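Local atomic coordinates of minor capsid protein (Cafeteriavirus-dependent mavirus, PDB entry 6G42), a protein that probably forms the pentameric vertex (penton) of the virophage capsid, each subunit being built around a single jelly-roll. Residues Ile124-Val132 and Thr145-Ile156; Met162-Glu170 and Glu188-Leu198. All coordinates share one frame; numbering follows the deposited sequence.

Interaction 1: residues Ile124-Val132 and Thr145-Ile156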
loop_
_atom_site.group_PDB
_atom_site.type_symbol
_atom_site.label_atom_id
_atom_site.label_comp_id
_atom_site.label_asym_id
_atom_site.label_seq_id
_atom_site.Cartn_x
_atom_site.Cartn_y
_atom_site.Cartn_z
ATOM N N ILE C 124 46.864 -19.199 5.932
ATOM C CA ILE C 124 46.390 -20.538 5.529
ATOM C C ILE C 124 45.994 -20.659 4.045
ATOM O O ILE C 124 46.220 -21.708 3.438
ATOM C CB ILE C 124 45.205 -21.037 6.405
ATOM C CG1 ILE C 124 45.385 -20.670 7.891
ATOM C CG2 ILE C 124 45.062 -22.550 6.278
ATOM C CD1 ILE C 124 44.166 -20.932 8.757
ATOM N N ILE C 125 45.412 -19.604 3.471
ATOM C CA ILE C 125 44.889 -19.636 2.089
ATOM C C ILE C 125 45.623 -18.633 1.189
ATOM O O ILE C 125 46.017 -17.554 1.638
ATOM C CB ILE C 125 43.358 -19.395 2.074
ATOM C CG1 ILE C 125 42.663 -20.536 2.831
ATOM C CG2 ILE C 125 42.814 -19.293 0.646
ATOM C CD1 ILE C 125 41.161 -20.407 2.965
ATOM N N GLY C 126 45.797 -19.008 -0.082
ATOM C CA GLY C 126 46.475 -18.171 -1.076
ATOM C C GLY C 126 45.667 -16.943 -1.442
ATOM O O GLY C 126 44.440 -16.982 -1.440
ATOM N N GLU C 127 46.366 -15.862 -1.780
ATOM C CA GLU C 127 45.764 -14.524 -1.886
ATOM C C GLU C 127 44.631 -14.388 -2.915
ATOM O O GLU C 127 43.667 -13.663 -2.674
ATOM C CB GLU C 127 46.851 -13.480 -2.152
ATOM C CG GLU C 127 47.815 -13.320 -0.981
ATOM C CD GLU C 127 48.917 -12.306 -1.226
ATOM O OE1 GLU C 127 48.753 -11.423 -2.094
ATOM O OE2 GLU C 127 49.956 -12.390 -0.537
ATOM N N GLU C 128 44.743 -15.094 -4.039
ATOM C CA GLU C 128 43.726 -15.039 -5.105
ATOM C C GLU C 128 42.372 -15.667 -4.738
ATOM O O GLU C 128 41.345 -15.307 -5.320
ATOM C CB GLU C 128 44.256 -15.704 -6.377
ATOM C CG GLU C 128 45.362 -14.920 -7.065
ATOM C CD GLU C 128 45.911 -15.606 -8.304
ATOM O OE1 GLU C 128 45.529 -16.759 -8.591
ATOM O OE2 GLU C 128 46.738 -14.984 -9.000
ATOM N N ASP C 129 42.380 -16.606 -3.791
ATOM C CA ASP C 129 41.174 -17.344 -3.382
ATOM C C ASP C 129 40.561 -16.875 -2.053
ATOM O O ASP C 129 39.640 -17.516 -1.540
ATOM C CB ASP C 129 41.493 -18.845 -3.312
ATOM C CG ASP C 129 41.931 -19.421 -4.656
ATOM O OD1 ASP C 129 41.843 -18.717 -5.687
ATOM O OD2 ASP C 129 42.363 -20.592 -4.679
ATOM N N ILE C 130 41.055 -15.761 -1.509
ATOM C CA ILE C 130 40.507 -15.184 -0.273
ATOM C C ILE C 130 39.104 -14.631 -0.574
ATOM O O ILE C 130 38.948 -13.841 -1.507
ATOM C CB ILE C 130 41.430 -14.080 0.317
ATOM C CG1 ILE C 130 42.776 -14.700 0.739
ATOM C CG2 ILE C 130 40.757 -13.375 1.497
ATOM C CD1 ILE C 130 43.787 -13.743 1.344
ATOM N N PRO C 131 38.081 -15.057 0.203
ATOM C CA PRO C 131 36.710 -14.587 -0.042
ATOM C C PRO C 131 36.466 -13.137 0.406
ATOM O O PRO C 131 37.078 -12.677 1.376
ATOM C CB PRO C 131 35.851 -15.569 0.767
ATOM C CG PRO C 131 36.740 -16.057 1.850
ATOM C CD PRO C 131 38.134 -16.048 1.295
ATOM N N VAL C 132 35.578 -12.443 -0.308
ATOM C CA VAL C 132 35.225 -11.044 -0.013
ATOM C C VAL C 132 33.773 -10.931 0.474
ATOM O O VAL C 132 32.833 -11.153 -0.297
ATOM C CB VAL C 132 35.417 -10.126 -1.245
ATOM C CG1 VAL C 132 35.091 -8.672 -0.904
ATOM C CG2 VAL C 132 36.840 -10.231 -1.775
ATOM N N THR C 145 31.660 -12.972 -2.284
ATOM C CA THR C 145 32.315 -13.245 -3.569
ATOM C C THR C 145 33.431 -14.271 -3.367
ATOM O O THR C 145 34.205 -14.172 -2.410
ATOM C CB THR C 145 32.873 -11.957 -4.197
ATOM O OG1 THR C 145 31.802 -11.025 -4.374
ATOM C CG2 THR C 145 33.523 -12.232 -5.557
ATOM N N THR C 146 33.506 -15.234 -4.287
ATOM C CA THR C 146 34.389 -16.400 -4.162
ATOM C C THR C 146 34.844 -16.928 -5.524
ATOM O O THR C 146 34.154 -16.752 -6.529
ATOM C CB THR C 146 33.689 -17.560 -3.412
ATOM O OG1 THR C 146 32.317 -17.644 -3.817
ATOM C CG2 THR C 146 33.749 -17.356 -1.909
ATOM N N THR C 147 36.013 -17.573 -5.537
ATOM C CA THR C 147 36.509 -18.307 -6.712
ATOM C C THR C 147 36.058 -19.764 -6.643
ATOM O O THR C 147 35.679 -20.259 -5.575
ATOM C CB THR C 147 38.046 -18.285 -6.815
ATOM O OG1 THR C 147 38.621 -18.907 -5.657
ATOM C CG2 THR C 147 38.566 -16.852 -6.943
ATOM N N GLU C 148 36.111 -20.440 -7.788
ATOM C CA GLU C 148 35.684 -21.844 -7.896
ATOM C C GLU C 148 36.587 -22.800 -7.106
ATOM O O GLU C 148 36.105 -23.776 -6.526
ATOM C CB GLU C 148 35.605 -22.278 -9.366
ATOM C CG GLU C 148 35.169 -23.731 -9.567
ATOM C CD GLU C 148 34.539 -24.013 -10.926
ATOM O OE1 GLU C 148 34.737 -23.229 -11.881
ATOM O OE2 GLU C 148 33.840 -25.039 -11.040
ATOM N N ASN C 149 37.886 -22.512 -7.094
ATOM C CA ASN C 149 38.868 -23.311 -6.353
ATOM C C ASN C 149 38.649 -23.265 -4.827
ATOM O O ASN C 149 38.867 -24.270 -4.139
ATOM C CB ASN C 149 40.289 -22.852 -6.716
ATOM C CG ASN C 149 41.373 -23.745 -6.131
ATOM O OD1 ASN C 149 41.181 -24.949 -5.954
ATOM N ND2 ASN C 149 42.528 -23.157 -5.839
ATOM N N PHE C 150 38.224 -22.108 -4.312
ATOM C CA PHE C 150 37.885 -21.952 -2.889
ATOM C C PHE C 150 36.676 -22.804 -2.499
ATOM O O PHE C 150 36.696 -23.472 -1.464
ATOM C CB PHE C 150 37.614 -20.480 -2.538
ATOM C CG PHE C 150 37.275 -20.255 -1.081
ATOM C CD1 PHE C 150 35.959 -20.339 -0.632
ATOM C CD2 PHE C 150 38.270 -19.971 -0.155
ATOM C CE1 PHE C 150 35.647 -20.147 0.708
ATOM C CE2 PHE C 150 37.961 -19.774 1.186
ATOM C CZ PHE C 150 36.649 -19.863 1.618
ATOM N N ARG C 151 35.630 -22.756 -3.319
ATOM C CA ARG C 151 34.384 -23.499 -3.065
ATOM C C ARG C 151 34.566 -25.019 -3.058
ATOM O O ARG C 151 33.887 -25.718 -2.302
ATOM C CB ARG C 151 33.318 -23.114 -4.094
ATOM C CG ARG C 151 32.669 -21.762 -3.841
ATOM C CD ARG C 151 31.795 -21.348 -5.016
ATOM N NE ARG C 151 32.528 -20.568 -6.018
ATOM C CZ ARG C 151 32.169 -20.414 -7.296
ATOM N NH1 ARG C 151 31.080 -20.999 -7.787
ATOM N NH2 ARG C 151 32.919 -19.671 -8.105
ATOM N N ASN C 152 35.462 -25.516 -3.909
ATOM C CA ASN C 152 35.841 -26.936 -3.911
ATOM C C ASN C 152 36.640 -27.306 -2.659
ATOM O O ASN C 152 36.428 -28.371 -2.077
ATOM C CB ASN C 152 36.651 -27.288 -5.168
ATOM C CG ASN C 152 35.814 -27.242 -6.442
ATOM O OD1 ASN C 152 34.711 -27.789 -6.492
ATOM N ND2 ASN C 152 36.339 -26.598 -7.481
ATOM N N GLY C 153 37.549 -26.419 -2.254
ATOM C CA GLY C 153 38.412 -26.651 -1.095
ATOM C C GLY C 153 37.754 -26.440 0.258
ATOM O O GLY C 153 37.724 -27.349 1.088
ATOM N N HIS C 154 37.228 -25.236 0.472
ATOM C CA HIS C 154 36.824 -24.772 1.807
ATOM C C HIS C 154 35.396 -24.227 1.881
ATOM O O HIS C 154 34.733 -24.022 0.862
ATOM C CB HIS C 154 37.791 -23.682 2.285
ATOM C CG HIS C 154 39.237 -24.059 2.172
ATOM N ND1 HIS C 154 39.972 -23.865 1.022
ATOM C CD2 HIS C 154 40.083 -24.617 3.068
ATOM C CE1 HIS C 154 41.210 -24.284 1.215
ATOM N NE2 HIS C 154 41.304 -24.745 2.450
ATOM N N PHE C 155 34.948 -24.008 3.115
ATOM C CA PHE C 155 33.699 -23.309 3.421
ATOM C C PHE C 155 33.975 -22.091 4.299
ATOM O O PHE C 155 35.038 -21.984 4.913
ATOM C CB PHE C 155 32.752 -24.224 4.198
ATOM C CG PHE C 155 31.971 -25.181 3.348
ATOM C CD1 PHE C 155 31.166 -24.720 2.308
ATOM C CD2 PHE C 155 31.989 -26.548 3.624
ATOM C CE1 PHE C 155 30.426 -25.605 1.538
ATOM C CE2 PHE C 155 31.248 -27.437 2.861
ATOM C CZ PHE C 155 30.466 -26.965 1.816
ATOM N N ILE C 156 32.999 -21.186 4.355
ATOM C CA ILE C 156 32.968 -20.097 5.337
ATOM C C ILE C 156 32.001 -20.509 6.448
ATOM O O ILE C 156 30.909 -21.007 6.169
ATOM C CB ILE C 156 32.502 -18.766 4.711
ATOM C CG1 ILE C 156 33.476 -18.315 3.614
ATOM C CG2 ILE C 156 32.384 -17.672 5.774
ATOM C CD1 ILE C 156 32.919 -17.257 2.682
#
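A short helix packed against a loop, with the first pair of an antiparallel ladder at one end, joins Ile124-Val132 to Thr145-Ile156. At that end Val132 and Thr145 form a hydrogen-bonded antiparallel pair: Val132 N donates to Thr145 O over 3.0 Å, and Thr145 N returns a bond of 2.9 Å to Val132 O, both nearly straight. Beyond that pair the ladder stops, but the chains stay close, and helix 148-153 faces the loop. The first turn of the helix meets the carboxylate of Asp129, which takes two weak hydrogen bonds, one on each oxygen. Thr147 OG1 donates to OD1, while Asn149 ND2 reaches Asp129 OD2 at 2.8 Å but with a bent N-H...O angle of 129°, the amide plane standing almost perpendicular to the carboxylate. Thr147 is the N-cap: with chi1 at 61° its OG1 sits between backbone N and carbonyl carbon, where it can meet Asp129 and also accept a weak bond from Phe150 N.

The Phe150 ring carries the apolar part of the contact. Its CG is anti to the backbone N (chi1 -179°), which lays the ring against Pro131 and Ile125. Pro131 lies over one face of this ring, its CD 3.7 Å from Phe150 CE2, and Ile125 CD1 comes to the ring edge. The same methyl sits over a face of the His154 ring, 4.1 Å from its centroid, a CH-pi contact. Pro131 CB also meets Ile156 CD1 at 3.9 Å.

Around these side chains, strand 74-79 touches Ile125 and His154 through Ile77, and helix 106-120 supplies Leu117 against Pro131. Strand 84-90 adds Met86 beside His154, and the salt bridge of Arg151 with Asp186 ties the helix to the segment leading into strand 187-189.

Interaction 2: residues Met162-Glu170 and Glu188-Leu198; sequences MRVDFNSFE and ETQDASTLEFL
This is a buried loop-on-loop contact: the type I turn Phe166-Phe169, following helix 160-165, lies against the chain that leaves strand 187-189, beside a neighbouring subunit. Ser168 is at its centre. With chi1 at 47°, its hydroxyl lies between the backbone N and carbonyl carbon and donates to Ala192 O over 2.8 Å, while Gln190 NE2 lies 2.9 Å from Ser168 OG. The Ser168 carbonyl takes a straight bond from Asp191 N, which approaches from well above the carbonyl plane. Nearer the helix, Thr194 OG1 donates in the carbonyl plane to Asp165 O at 3.0 Å and accepts from Gln190 NE2 in the plane of that amide, so the Thr194 hydroxyl links the Gln190 side chain to the end of helix 160-165.

Phe197 and Phe169 each take a side chain of the other segment over a face. Over the centre of one Phe197 face stands Asn167 ND2, 3.5 Å above the plane; that amide nitrogen is held by an in-plane bond to Val164 O that is nearly straight (167°) and lies close to the C=O axis. Val164 CG1 comes to Phe197 CE2 at 3.9 Å. At the far end of the turn Gln190 CG sits over a face of Phe169, 3.9 Å from the ring centroid, a CH-pi contact. Leu198 CD2 packs on Asp165 CB at 3.8 Å.

Asp165 has its polar partners elsewhere: OD2 is hydrogen-bonded to Tyr73 OH, and OD1 makes a salt bridge to Lys60 of a neighbouring subunit, which also hydrogen-bonds to Phe197 O. Asn167 OD1 takes a hydrogen bond from Gln246 of that subunit. A type I turn following a helix, with hydroxyl-to-carbonyl bonds running both ways (Ser168 to Ala192, Thr194 to Asp165), joins the helix end to an irregular chain at a subunit interface.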
loop_
_atom_site.group_PDB
_atom_site.type_symbol
_atom_site.label_atom_id
_atom_site.label_comp_id
_atom_site.label_asym_id
_atom_site.label_seq_id
_atom_site.Cartn_x
_atom_site.Cartn_y
_atom_site.Cartn_z
ATOM N N MET C 162 25.962 -14.532 13.986
ATOM C CA MET C 162 26.073 -14.263 12.544
ATOM C C MET C 162 24.956 -14.958 11.763
ATOM O O MET C 162 24.300 -14.344 10.928
ATOM C CB MET C 162 27.433 -14.728 12.013
ATOM C CG MET C 162 28.603 -13.837 12.406
ATOM S SD MET C 162 28.767 -12.391 11.345
ATOM C CE MET C 162 29.470 -13.137 9.880
ATOM N N ARG C 163 24.764 -16.242 12.046
ATOM C CA ARG C 163 23.677 -17.042 11.473
ATOM C C ARG C 163 22.336 -16.307 11.518
ATOM O O ARG C 163 21.669 -16.163 10.498
ATOM C CB ARG C 163 23.577 -18.373 12.233
ATOM C CG ARG C 163 22.361 -19.247 11.937
ATOM C CD ARG C 163 22.428 -19.855 10.555
ATOM N NE ARG C 163 21.438 -20.925 10.404
ATOM C CZ ARG C 163 20.221 -20.791 9.879
ATOM N NH1 ARG C 163 19.772 -19.616 9.425
ATOM N NH2 ARG C 163 19.430 -21.859 9.806
ATOM N N VAL C 164 21.959 -15.842 12.704
ATOM C CA VAL C 164 20.658 -15.200 12.907
ATOM C C VAL C 164 20.566 -13.874 12.146
ATOM O O VAL C 164 19.610 -13.654 11.391
ATOM C CB VAL C 164 20.327 -15.021 14.414
ATOM C CG1 VAL C 164 19.030 -14.245 14.614
ATOM C CG2 VAL C 164 20.182 -16.378 15.085
ATOM N N ASP C 165 21.556 -13.004 12.329
ATOM C CA ASP C 165 21.516 -11.663 11.729
ATOM C C ASP C 165 21.754 -11.635 10.216
ATOM O O ASP C 165 21.384 -10.657 9.565
ATOM C CB ASP C 165 22.478 -10.720 12.454
ATOM C CG ASP C 165 22.007 -10.365 13.865
ATOM O OD1 ASP C 165 20.922 -10.821 14.297
ATOM O OD2 ASP C 165 22.727 -9.617 14.552
ATOM N N PHE C 166 22.345 -12.691 9.663
ATOM C CA PHE C 166 22.465 -12.856 8.199
ATOM C C PHE C 166 21.800 -14.170 7.749
ATOM O O PHE C 166 22.355 -14.936 6.964
ATOM C CB PHE C 166 23.934 -12.773 7.768
ATOM C CG PHE C 166 24.623 -11.511 8.220
ATOM C CD1 PHE C 166 25.236 -11.441 9.465
ATOM C CD2 PHE C 166 24.647 -10.386 7.411
ATOM C CE1 PHE C 166 25.862 -10.279 9.890
ATOM C CE2 PHE C 166 25.280 -9.224 7.829
ATOM C CZ PHE C 166 25.888 -9.172 9.071
ATOM N N ASN C 167 20.582 -14.375 8.248
ATOM C CA ASN C 167 19.800 -15.617 8.079
ATOM C C ASN C 167 19.396 -16.000 6.656
ATOM O O ASN C 167 19.217 -17.183 6.368
ATOM C CB ASN C 167 18.536 -15.566 8.948
ATOM C CG ASN C 167 17.628 -14.394 8.608
ATOM O OD1 ASN C 167 16.862 -14.449 7.649
ATOM N ND2 ASN C 167 17.697 -13.335 9.407
ATOM N N SER C 168 19.246 -15.014 5.779
ATOM C CA SER C 168 18.805 -15.253 4.400
ATOM C C SER C 168 19.847 -15.901 3.448
ATOM O O SER C 168 19.533 -16.164 2.288
ATOM C CB SER C 168 18.271 -13.947 3.807
ATOM O OG SER C 168 19.160 -12.873 4.059
ATOM N N PHE C 169 21.072 -16.143 3.923
ATOM C CA PHE C 169 22.005 -17.066 3.255
ATOM C C PHE C 169 21.539 -18.511 3.483
ATOM O O PHE C 169 20.767 -18.782 4.409
ATOM C CB PHE C 169 23.436 -16.910 3.796
ATOM C CG PHE C 169 24.122 -15.635 3.374
ATOM C CD1 PHE C 169 24.515 -15.444 2.048
ATOM C CD2 PHE C 169 24.396 -14.629 4.304
ATOM C CE1 PHE C 169 25.152 -14.272 1.657
ATOM C CE2 PHE C 169 25.030 -13.459 3.917
ATOM C CZ PHE C 169 25.410 -13.279 2.593
ATOM N N GLU C 170 22.014 -19.432 2.643
ATOM C CA GLU C 170 21.736 -20.867 2.816
ATOM C C GLU C 170 22.767 -21.477 3.773
ATOM O O GLU C 170 23.975 -21.354 3.549
ATOM C CB GLU C 170 21.747 -21.599 1.470
ATOM C CG GLU C 170 21.111 -22.987 1.516
ATOM C CD GLU C 170 21.216 -23.753 0.202
ATOM O OE1 GLU C 170 21.513 -23.138 -0.849
ATOM O OE2 GLU C 170 20.999 -24.986 0.220
ATOM N N GLU C 188 27.491 -14.739 -4.570
ATOM C CA GLU C 188 26.272 -15.203 -3.884
ATOM C C GLU C 188 25.735 -14.107 -2.956
ATOM O O GLU C 188 26.496 -13.480 -2.217
ATOM C CB GLU C 188 26.550 -16.479 -3.078
ATOM C CG GLU C 188 26.696 -17.745 -3.919
ATOM C CD GLU C 188 25.373 -18.375 -4.343
ATOM O OE1 GLU C 188 24.295 -17.765 -4.159
ATOM O OE2 GLU C 188 25.415 -19.506 -4.873
ATOM N N THR C 189 24.419 -13.901 -2.997
ATOM C CA THR C 189 23.752 -12.829 -2.250
ATOM C C THR C 189 22.625 -13.393 -1.381
ATOM O O THR C 189 22.136 -14.492 -1.623
ATOM C CB THR C 189 23.215 -11.723 -3.205
ATOM O OG1 THR C 189 22.554 -10.699 -2.450
ATOM C CG2 THR C 189 22.253 -12.283 -4.251
ATOM N N GLN C 190 22.240 -12.627 -0.362
ATOM C CA GLN C 190 21.101 -12.953 0.506
ATOM C C GLN C 190 19.817 -13.054 -0.314
ATOM O O GLN C 190 19.634 -12.295 -1.263
ATOM C CB GLN C 190 20.918 -11.851 1.558
ATOM C CG GLN C 190 21.945 -11.820 2.680
ATOM C CD GLN C 190 21.682 -10.702 3.691
ATOM O OE1 GLN C 190 21.810 -9.522 3.369
ATOM N NE2 GLN C 190 21.322 -11.070 4.919
ATOM N N ASP C 191 18.925 -13.974 0.054
ATOM C CA ASP C 191 17.595 -14.041 -0.592
ATOM C C ASP C 191 16.593 -12.977 -0.074
ATOM O O ASP C 191 15.507 -12.825 -0.641
ATOM C CB ASP C 191 17.004 -15.483 -0.599
ATOM C CG ASP C 191 16.584 -16.007 0.791
ATOM O OD1 ASP C 191 15.834 -15.331 1.532
ATOM O OD2 ASP C 191 16.960 -17.157 1.117
ATOM N N ALA C 192 16.969 -12.241 0.977
ATOM C CA ALA C 192 16.127 -11.199 1.581
ATOM C C ALA C 192 16.946 -10.216 2.418
ATOM O O ALA C 192 17.986 -10.571 2.976
ATOM C CB ALA C 192 15.047 -11.830 2.445
ATOM N N SER C 193 16.456 -8.984 2.517
ATOM C CA SER C 193 17.097 -7.951 3.327
ATOM C C SER C 193 16.979 -8.299 4.813
ATOM O O SER C 193 15.925 -8.753 5.253
ATOM C CB SER C 193 16.457 -6.589 3.050
ATOM O OG SER C 193 17.184 -5.546 3.675
ATOM N N THR C 194 18.072 -8.108 5.560
ATOM C CA THR C 194 18.111 -8.372 7.017
ATOM C C THR C 194 18.590 -7.168 7.853
ATOM O O THR C 194 19.059 -7.330 8.982
ATOM C CB THR C 194 18.995 -9.602 7.359
ATOM O OG1 THR C 194 20.369 -9.321 7.057
ATOM C CG2 THR C 194 18.532 -10.834 6.600
ATOM N N LEU C 195 18.424 -5.962 7.319
ATOM C CA LEU C 195 18.804 -4.747 8.029
ATOM C C LEU C 195 17.973 -4.552 9.307
ATOM O O LEU C 195 18.441 -3.947 10.265
ATOM C CB LEU C 195 18.672 -3.528 7.111
ATOM C CG LEU C 195 19.398 -3.558 5.754
ATOM C CD1 LEU C 195 19.240 -2.223 5.035
ATOM C CD2 LEU C 195 20.873 -3.906 5.911
ATOM N N GLU C 196 16.749 -5.072 9.315
ATOM C CA GLU C 196 15.899 -5.121 10.521
ATOM C C GLU C 196 16.527 -5.878 11.706
ATOM O O GLU C 196 16.231 -5.564 12.854
ATOM C CB GLU C 196 14.512 -5.707 10.180
ATOM C CG GLU C 196 14.521 -7.159 9.722
ATOM C CD GLU C 196 13.174 -7.660 9.227
ATOM O OE1 GLU C 196 12.141 -7.333 9.848
ATOM O OE2 GLU C 196 13.144 -8.413 8.231
ATOM N N PHE C 197 17.371 -6.874 11.415
ATOM C CA PHE C 197 18.132 -7.645 12.434
ATOM C C PHE C 197 19.404 -6.958 12.947
ATOM O O PHE C 197 20.022 -7.442 13.899
ATOM C CB PHE C 197 18.550 -9.015 11.865
ATOM C CG PHE C 197 17.442 -10.030 11.824
ATOM C CD1 PHE C 197 16.435 -9.940 10.869
ATOM C CD2 PHE C 197 17.421 -11.097 12.723
ATOM C CE1 PHE C 197 15.414 -10.873 10.823
ATOM C CE2 PHE C 197 16.403 -12.034 12.684
ATOM C CZ PHE C 197 15.396 -11.922 11.734
ATOM N N LEU C 198 19.809 -5.872 12.289
ATOM C CA LEU C 198 21.047 -5.147 12.594
ATOM C C LEU C 198 20.831 -3.818 13.326
ATOM O O LEU C 198 21.659 -3.423 14.150
ATOM C CB LEU C 198 21.820 -4.900 11.289
ATOM C CG LEU C 198 22.129 -6.127 10.409
ATOM C CD1 LEU C 198 22.935 -5.726 9.184
ATOM C CD2 LEU C 198 22.877 -7.213 11.166
#

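In the fold
Interaction 1 closes before interaction 2 opens: strand 154-158, which starts in the first, leads directly into helix 160-165 of the second. Their centres lie 21 Å apart and their nearest atoms about 5 Å, without touching. Both draw on the three-stranded antiparallel sheet 132-136, 141-145 and 187-189, the first at the strand ends of Val132 and Thr145, the second where 187-189 runs out, and helix 106-120 packs on both. Interaction 1 lies about 34 Å from the chain centre and touches no other subunit, whereas interaction 2 lies at about 17 Å and meets a neighbouring copy. The part built round helix 106-120 and this sheet runs from an outlying tip to a buried contact at a subunit interface.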